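Hypothetical protein Lmaj011689 (Leishmania major, PDB 1YQF) is of unknown function but belongs to the p32 (MAM33, mitochondrial glycoprotein) family, and assembles as a trimer like human p32. Local coordinates at residues M39-K44 and A186-Y191; R123-D126 and L130-D133. All coordinates share one frame; numbering follows the deposited sequence.

Contact 1: residues M39-K44 and A186-Y191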
ATOM      1  N   MET A  39      -5.424 -24.473 -25.710  1.00 42.47           N
ATOM      2  CA  MET A  39      -6.426 -25.523 -25.533  1.00 44.08           C
ATOM      3  C   MET A  39      -5.966 -26.883 -26.064  1.00 44.75           C
ATOM      4  O   MET A  39      -6.463 -27.920 -25.628  1.00 44.69           O
ATOM      5  CB  MET A  39      -7.737 -25.110 -26.224  1.00 44.70           C
ATOM      6  CG  MET A  39      -8.992 -25.747 -25.655  1.00 46.85           C
ATOM      7  SD  MET A  39      -9.429 -25.116 -24.019  1.00 49.08           S
ATOM      8  CE  MET A  39     -10.271 -23.580 -24.428  1.00 51.43           C
ATOM      9  N   GLY A  40      -5.018 -26.870 -27.000  1.00 45.84           N
ATOM     10  CA  GLY A  40      -4.509 -28.080 -27.622  1.00 46.77           C
ATOM     11  C   GLY A  40      -3.169 -28.555 -27.090  1.00 47.95           C
ATOM     12  O   GLY A  40      -2.616 -29.527 -27.602  1.00 47.85           O
ATOM     13  N   ARG A  41      -2.641 -27.880 -26.072  1.00 49.59           N
ATOM     14  CA  ARG A  41      -1.394 -28.303 -25.438  1.00 51.08           C
ATOM     15  C   ARG A  41      -1.613 -29.601 -24.663  1.00 52.12           C
ATOM     16  O   ARG A  41      -2.703 -29.849 -24.145  1.00 52.37           O
ATOM     17  CB  ARG A  41      -0.873 -27.232 -24.477  1.00 51.21           C
ATOM     18  CG  ARG A  41      -0.264 -26.006 -25.133  1.00 52.07           C
ATOM     19  CD  ARG A  41       0.129 -24.925 -24.126  1.00 53.53           C
ATOM     20  NE  ARG A  41       1.086 -25.427 -23.137  1.00 54.24           N
ATOM     21  CZ  ARG A  41       1.391 -24.829 -21.985  1.00 54.57           C
ATOM     22  NH1 ARG A  41       0.823 -23.679 -21.638  1.00 54.16           N
ATOM     23  NH2 ARG A  41       2.277 -25.389 -21.168  1.00 54.65           N
ATOM     24  N   SER A  42      -0.569 -30.422 -24.596  1.00 53.32           N
ATOM     25  CA  SER A  42      -0.591 -31.658 -23.810  1.00 54.26           C
ATOM     26  C   SER A  42       0.472 -31.627 -22.707  1.00 54.15           C
ATOM     27  O   SER A  42       0.734 -32.641 -22.055  1.00 54.30           O
ATOM     28  CB  SER A  42      -0.375 -32.867 -24.726  1.00 54.58           C
ATOM     29  OG  SER A  42       0.834 -32.748 -25.458  1.00 55.19           O
ATOM     30  N   ASP A  43       1.062 -30.449 -22.500  1.00 53.86           N
ATOM     31  CA  ASP A  43       2.126 -30.247 -21.517  1.00 53.43           C
ATOM     32  C   ASP A  43       1.746 -29.156 -20.508  1.00 52.19           C
ATOM     33  O   ASP A  43       2.617 -28.560 -19.872  1.00 52.11           O
ATOM     34  CB  ASP A  43       3.440 -29.883 -22.232  1.00 53.76           C
ATOM     35  CG  ASP A  43       3.380 -28.530 -22.931  1.00 54.81           C
ATOM     36  OD1 ASP A  43       2.423 -28.295 -23.702  1.00 56.03           O
ATOM     37  OD2 ASP A  43       4.242 -27.640 -22.764  1.00 55.57           O
ATOM     38  N   LYS A  44       0.446 -28.907 -20.360  1.00 50.74           N
ATOM     39  CA  LYS A  44      -0.040 -27.865 -19.453  1.00 49.53           C
ATOM     40  C   LYS A  44       0.127 -28.292 -17.996  1.00 48.42           C
ATOM     41  O   LYS A  44       0.251 -29.488 -17.710  1.00 48.23           O
ATOM     42  CB  LYS A  44      -1.512 -27.534 -19.736  1.00 49.52           C
ATOM     43  CG  LYS A  44      -1.709 -26.580 -20.906  1.00 49.44           C
ATOM     44  CD  LYS A  44      -3.148 -26.090 -21.010  1.00 49.74           C
ATOM     45  CE  LYS A  44      -4.077 -27.174 -21.540  1.00 49.55           C
ATOM     46  NZ  LYS A  44      -5.460 -26.665 -21.775  1.00 49.21           N
ATOM     47  N   ALA A 186      -3.560 -22.724 -11.551  1.00 32.01           N
ATOM     48  CA  ALA A 186      -4.601 -21.698 -11.517  1.00 31.77           C
ATOM     49  C   ALA A 186      -4.279 -20.519 -12.425  1.00 31.94           C
ATOM     50  O   ALA A 186      -5.183 -19.920 -13.005  1.00 31.46           O
ATOM     51  CB  ALA A 186      -4.829 -21.209 -10.086  1.00 31.69           C
ATOM     52  N   GLU A 187      -2.996 -20.196 -12.555  1.00 32.26           N
ATOM     53  CA  GLU A 187      -2.564 -19.093 -13.410  1.00 33.27           C
ATOM     54  C   GLU A 187      -2.853 -19.408 -14.874  1.00 31.88           C
ATOM     55  O   GLU A 187      -3.234 -18.530 -15.636  1.00 31.13           O
ATOM     56  CB  GLU A 187      -1.072 -18.809 -13.217  1.00 34.48           C
ATOM     57  CG  GLU A 187      -0.470 -17.825 -14.215  1.00 39.72           C
ATOM     58  CD  GLU A 187      -1.129 -16.456 -14.163  1.00 45.17           C
ATOM     59  OE1 GLU A 187      -1.298 -15.921 -13.040  1.00 48.69           O
ATOM     60  OE2 GLU A 187      -1.469 -15.911 -15.241  1.00 47.03           O
ATOM     61  N   GLN A 188      -2.648 -20.663 -15.260  1.00 31.27           N
ATOM     62  CA  GLN A 188      -2.953 -21.125 -16.613  1.00 30.99           C
ATOM     63  C   GLN A 188      -4.456 -21.037 -16.881  1.00 30.76           C
ATOM     64  O   GLN A 188      -4.867 -20.661 -17.973  1.00 30.99           O
ATOM     65  CB  GLN A 188      -2.463 -22.567 -16.808  1.00 31.02           C
ATOM     66  CG  GLN A 188      -2.794 -23.196 -18.167  1.00 30.94           C
ATOM     67  CD  GLN A 188      -2.088 -22.517 -19.333  1.00 31.58           C
ATOM     68  OE1 GLN A 188      -0.937 -22.097 -19.213  1.00 32.57           O
ATOM     69  NE2 GLN A 188      -2.776 -22.418 -20.466  1.00 30.60           N
ATOM     70  N   GLN A 189      -5.267 -21.375 -15.881  1.00 30.47           N
ATOM     71  CA  GLN A 189      -6.721 -21.353 -16.031  1.00 30.66           C
ATOM     72  C   GLN A 189      -7.224 -19.930 -16.227  1.00 29.79           C
ATOM     73  O   GLN A 189      -8.063 -19.685 -17.084  1.00 29.53           O
ATOM     74  CB  GLN A 189      -7.422 -21.984 -14.823  1.00 31.29           C
ATOM     75  CG  GLN A 189      -6.947 -23.392 -14.450  1.00 34.33           C
ATOM     76  CD  GLN A 189      -6.868 -24.336 -15.645  1.00 37.76           C
ATOM     77  OE1 GLN A 189      -7.878 -24.597 -16.303  1.00 39.47           O
ATOM     78  NE2 GLN A 189      -5.670 -24.849 -15.925  1.00 38.76           N
ATOM     79  N   ASP A 190      -6.699 -18.995 -15.440  1.00 29.10           N
ATOM     80  CA  ASP A 190      -7.108 -17.599 -15.529  1.00 28.56           C
ATOM     81  C   ASP A 190      -6.662 -16.969 -16.842  1.00 27.59           C
ATOM     82  O   ASP A 190      -7.387 -16.162 -17.416  1.00 26.82           O
ATOM     83  CB  ASP A 190      -6.563 -16.793 -14.346  1.00 28.94           C
ATOM     84  CG  ASP A 190      -7.345 -17.034 -13.071  1.00 30.38           C
ATOM     85  OD1 ASP A 190      -8.584 -17.172 -13.144  1.00 33.47           O
ATOM     86  OD2 ASP A 190      -6.801 -17.108 -11.949  1.00 32.48           O
ATOM     87  N   TYR A 191      -5.475 -17.342 -17.312  1.00 26.66           N
ATOM     88  CA  TYR A 191      -4.962 -16.842 -18.585  1.00 26.23           C
ATOM     89  C   TYR A 191      -5.904 -17.263 -19.710  1.00 26.43           C
ATOM     90  O   TYR A 191      -6.241 -16.461 -20.573  1.00 26.33           O
ATOM     91  CB  TYR A 191      -3.540 -17.363 -18.842  1.00 26.00           C
ATOM     92  CG  TYR A 191      -2.984 -17.024 -20.209  1.00 25.83           C
ATOM     93  CD1 TYR A 191      -3.047 -15.729 -20.705  1.00 26.72           C
ATOM     94  CD2 TYR A 191      -2.407 -18.005 -21.010  1.00 26.61           C
ATOM     95  CE1 TYR A 191      -2.542 -15.413 -21.958  1.00 27.46           C
ATOM     96  CE2 TYR A 191      -1.904 -17.703 -22.266  1.00 27.55           C
ATOM     97  CZ  TYR A 191      -1.970 -16.402 -22.736  1.00 28.16           C
ATOM     98  OH  TYR A 191      -1.471 -16.091 -23.984  1.00 28.01           O
TER

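Contact 2: residues R123-D126 and L130-D133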
ATOM      1  N   ARG A 123       2.373 -12.634  14.648  1.00 24.87           N
ATOM      2  CA  ARG A 123       1.585 -11.675  15.409  1.00 24.14           C
ATOM      3  C   ARG A 123       0.296 -12.326  15.895  1.00 24.61           C
ATOM      4  O   ARG A 123      -0.095 -13.367  15.388  1.00 25.03           O
ATOM      5  CB  ARG A 123       1.265 -10.480  14.519  1.00 23.34           C
ATOM      6  CG  ARG A 123       0.343 -10.824  13.364  1.00 20.64           C
ATOM      7  CD  ARG A 123       0.124  -9.690  12.420  1.00 19.62           C
ATOM      8  NE  ARG A 123      -0.562  -8.590  13.089  1.00 20.12           N
ATOM      9  CZ  ARG A 123      -0.907  -7.450  12.506  1.00 20.60           C
ATOM     10  NH1 ARG A 123      -0.634  -7.236  11.225  1.00 21.12           N
ATOM     11  NH2 ARG A 123      -1.539  -6.521  13.203  1.00 21.31           N
ATOM     12  N   PHE A 124      -0.369 -11.703  16.861  1.00 24.96           N
ATOM     13  CA  PHE A 124      -1.594 -12.249  17.437  1.00 25.20           C
ATOM     14  C   PHE A 124      -2.742 -11.246  17.411  1.00 26.02           C
ATOM     15  O   PHE A 124      -2.518 -10.038  17.374  1.00 25.82           O
ATOM     16  CB  PHE A 124      -1.350 -12.678  18.876  1.00 24.81           C
ATOM     17  CG  PHE A 124      -0.388 -13.812  19.016  1.00 24.74           C
ATOM     18  CD1 PHE A 124      -0.797 -15.117  18.790  1.00 24.18           C
ATOM     19  CD2 PHE A 124       0.929 -13.579  19.390  1.00 24.76           C
ATOM     20  CE1 PHE A 124       0.092 -16.168  18.929  1.00 24.64           C
ATOM     21  CE2 PHE A 124       1.818 -14.624  19.528  1.00 24.90           C
ATOM     22  CZ  PHE A 124       1.400 -15.922  19.299  1.00 25.11           C
ATOM     23  N   TYR A 125      -3.967 -11.774  17.439  1.00 26.79           N
ATOM     24  CA  TYR A 125      -5.195 -10.983  17.487  1.00 27.68           C
ATOM     25  C   TYR A 125      -6.151 -11.608  18.505  1.00 29.04           C
ATOM     26  O   TYR A 125      -6.190 -12.825  18.651  1.00 28.04           O
ATOM     27  CB  TYR A 125      -5.902 -10.969  16.132  1.00 27.52           C
ATOM     28  CG  TYR A 125      -5.083 -10.511  14.945  1.00 27.97           C
ATOM     29  CD1 TYR A 125      -5.043  -9.170  14.577  1.00 27.56           C
ATOM     30  CD2 TYR A 125      -4.387 -11.426  14.164  1.00 27.67           C
ATOM     31  CE1 TYR A 125      -4.306  -8.752  13.474  1.00 28.52           C
ATOM     32  CE2 TYR A 125      -3.658 -11.018  13.056  1.00 28.04           C
ATOM     33  CZ  TYR A 125      -3.618  -9.685  12.717  1.00 28.07           C
ATOM     34  OH  TYR A 125      -2.888  -9.293  11.615  1.00 27.91           O
ATOM     35  N   ASP A 126      -6.944 -10.780  19.182  1.00 31.16           N
ATOM     36  CA  ASP A 126      -7.893 -11.278  20.180  1.00 33.09           C
ATOM     37  C   ASP A 126      -9.026 -12.084  19.546  1.00 34.01           C
ATOM     38  O   ASP A 126      -9.536 -13.016  20.164  1.00 34.18           O
ATOM     39  CB  ASP A 126      -8.479 -10.126  21.000  1.00 33.48           C
ATOM     40  CG  ASP A 126      -7.462  -9.490  21.929  1.00 35.10           C
ATOM     41  OD1 ASP A 126      -6.474 -10.106  22.391  1.00 36.64           O
ATOM     42  OD2 ASP A 126      -7.620  -8.295  22.250  1.00 37.55           O
ATOM     43  N   LEU A 130     -11.072 -10.327  13.212  1.00 35.96           N
ATOM     44  CA  LEU A 130     -10.105  -9.241  13.154  1.00 36.45           C
ATOM     45  C   LEU A 130      -8.881  -9.642  12.329  1.00 35.54           C
ATOM     46  O   LEU A 130      -8.320  -8.829  11.598  1.00 35.79           O
ATOM     47  CB  LEU A 130      -9.684  -8.848  14.571  1.00 37.03           C
ATOM     48  CG  LEU A 130      -8.740  -7.660  14.752  1.00 39.20           C
ATOM     49  CD1 LEU A 130      -9.306  -6.396  14.129  1.00 40.28           C
ATOM     50  CD2 LEU A 130      -8.486  -7.454  16.234  1.00 40.56           C
ATOM     51  N   ALA A 131      -8.490 -10.907  12.449  1.00 34.41           N
ATOM     52  CA  ALA A 131      -7.340 -11.454  11.737  1.00 33.46           C
ATOM     53  C   ALA A 131      -7.652 -11.798  10.280  1.00 32.94           C
ATOM     54  O   ALA A 131      -6.836 -11.549   9.392  1.00 31.71           O
ATOM     55  CB  ALA A 131      -6.841 -12.698  12.459  1.00 33.26           C
ATOM     56  N   LYS A 132      -8.834 -12.363  10.040  1.00 32.74           N
ATOM     57  CA  LYS A 132      -9.131 -13.012   8.755  1.00 32.84           C
ATOM     58  C   LYS A 132     -10.123 -12.275   7.858  1.00 32.93           C
ATOM     59  O   LYS A 132     -10.279 -12.645   6.697  1.00 32.46           O
ATOM     60  CB  LYS A 132      -9.598 -14.454   8.996  1.00 32.87           C
ATOM     61  CG  LYS A 132      -8.480 -15.347   9.507  1.00 33.33           C
ATOM     62  CD  LYS A 132      -8.919 -16.788   9.683  1.00 34.45           C
ATOM     63  CE  LYS A 132      -9.711 -16.994  10.963  1.00 34.73           C
ATOM     64  NZ  LYS A 132     -10.051 -18.434  11.155  1.00 35.45           N
ATOM     65  N   ASP A 133     -10.773 -11.231   8.366  1.00 33.62           N
ATOM     66  CA  ASP A 133     -11.692 -10.441   7.543  1.00 34.31           C
ATOM     67  C   ASP A 133     -10.943  -9.876   6.339  1.00 34.83           C
ATOM     68  O   ASP A 133      -9.788  -9.466   6.450  1.00 34.87           O
ATOM     69  CB  ASP A 133     -12.326  -9.287   8.337  1.00 34.43           C
ATOM     70  CG  ASP A 133     -13.544  -9.717   9.159  1.00 35.22           C
ATOM     71  OD1 ASP A 133     -14.001 -10.874   9.046  1.00 36.61           O
ATOM     72  OD2 ASP A 133     -14.116  -8.940   9.955  1.00 36.14           O
TER

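Contact 1: residues M39-K44 and A186-Y191
A thin polar surface contact joins Arg41 and Lys44, in the loop that leaves helix 23-39, to Gln188 on the long helix 173-202. Gln188 reaches out with CG anti to its backbone N (chi1 177°) and bends at chi2, which presents its amide to both loop side chains. Arg41 arrives from the opposite direction, NH1 lying 3.4 Å from Gln188 OE1, with guanidinium and amide planes 87° apart. Lys44 crosses the glutamine at about a right angle and lays its aliphatic CD 3.7 Å from Gln188 NE2. Within the loop, Arg41 NE gives a nearly straight salt-bridge hydrogen bond to Asp43 OD1 (3.2 Å, 175°), coming from above the carboxylate plane, and a weaker one runs from NH2 to OD2. Lys44 CG sits 3.7 Å above the guanidinium plane, over its centre, so the group has Asp43 at its edge and the Lys44 chain over one face. Glu38 forms a salt bridge with Arg41 NH1 and a hydrogen bond with Gln188 NE2, and Glu192 does the same with Lys44 NZ and that amide nitrogen. The arrangement belongs to the paired N- and C-terminal helices of the p32 fold, where the first helix packs beside the last and the chain then turns off toward the sheet.

Contact 2: residues R123-D126 and L130-D133
The Tyr125 ring carries Ala131 on one face: Ala131 CA stands 3.9 Å from the ring centroid and 13° off the normal, a CH-pi contact, and the methyl CB rests against the CD2 side of the ring. Leu130 approaches obliquely near CD1, its CG 4.0 Å from that atom, and its side chain crosses the tyrosine at about a right angle. Tyr125 ends strand 116-125, and its CG is anti to the carbonyl carbon (chi1 -55°), which swings the ring back toward the short helix 128-132. With CG anti to its backbone N, chi1 -176°, Leu130 brings its branch point up to the ring, and Leu130 CD2 follows, 4.2 Å from Tyr125 CD1. The phenol OH is hydrogen-bonded to Gln107 OE1 on the neighbouring strand 105-113, so the polar end is satisfied within the sheet. Arg142 of helix 136-144 also touches the tyrosine and donates to the carbonyl O of Leu130. Phe124, next along the strand, points away from helix 128-132 and meets Phe201 and Trp194 of the third subunit. The chemistry across the contact is apolar, so the fit of Ala131 and Leu130 on the tyrosine probably helps to keep the helix against the strand end, while the hydroxyl of this buried tyrosine has Gln107 OE1 as its partner.

Contact 2 is a buried, apolar join between neighbours in sequence, whereas contact 1 is a polar surface join between parts of the chain more than 140 residues apart. They share no helix or strand: contact 1 ties the loop after the first helix to helix 173-202, and contact 2 folds helix 128-132 back onto the last strand of the sheet. Along the chain, contact 2 is nested within the loop that contact 1 closes, yet their centres are 36 Å apart, on opposite sides of the chain's centre. Charged groups and amides suit the partly exposed place of contact 1; an aromatic face met by alanine and leucine suits the buried place of contact 2.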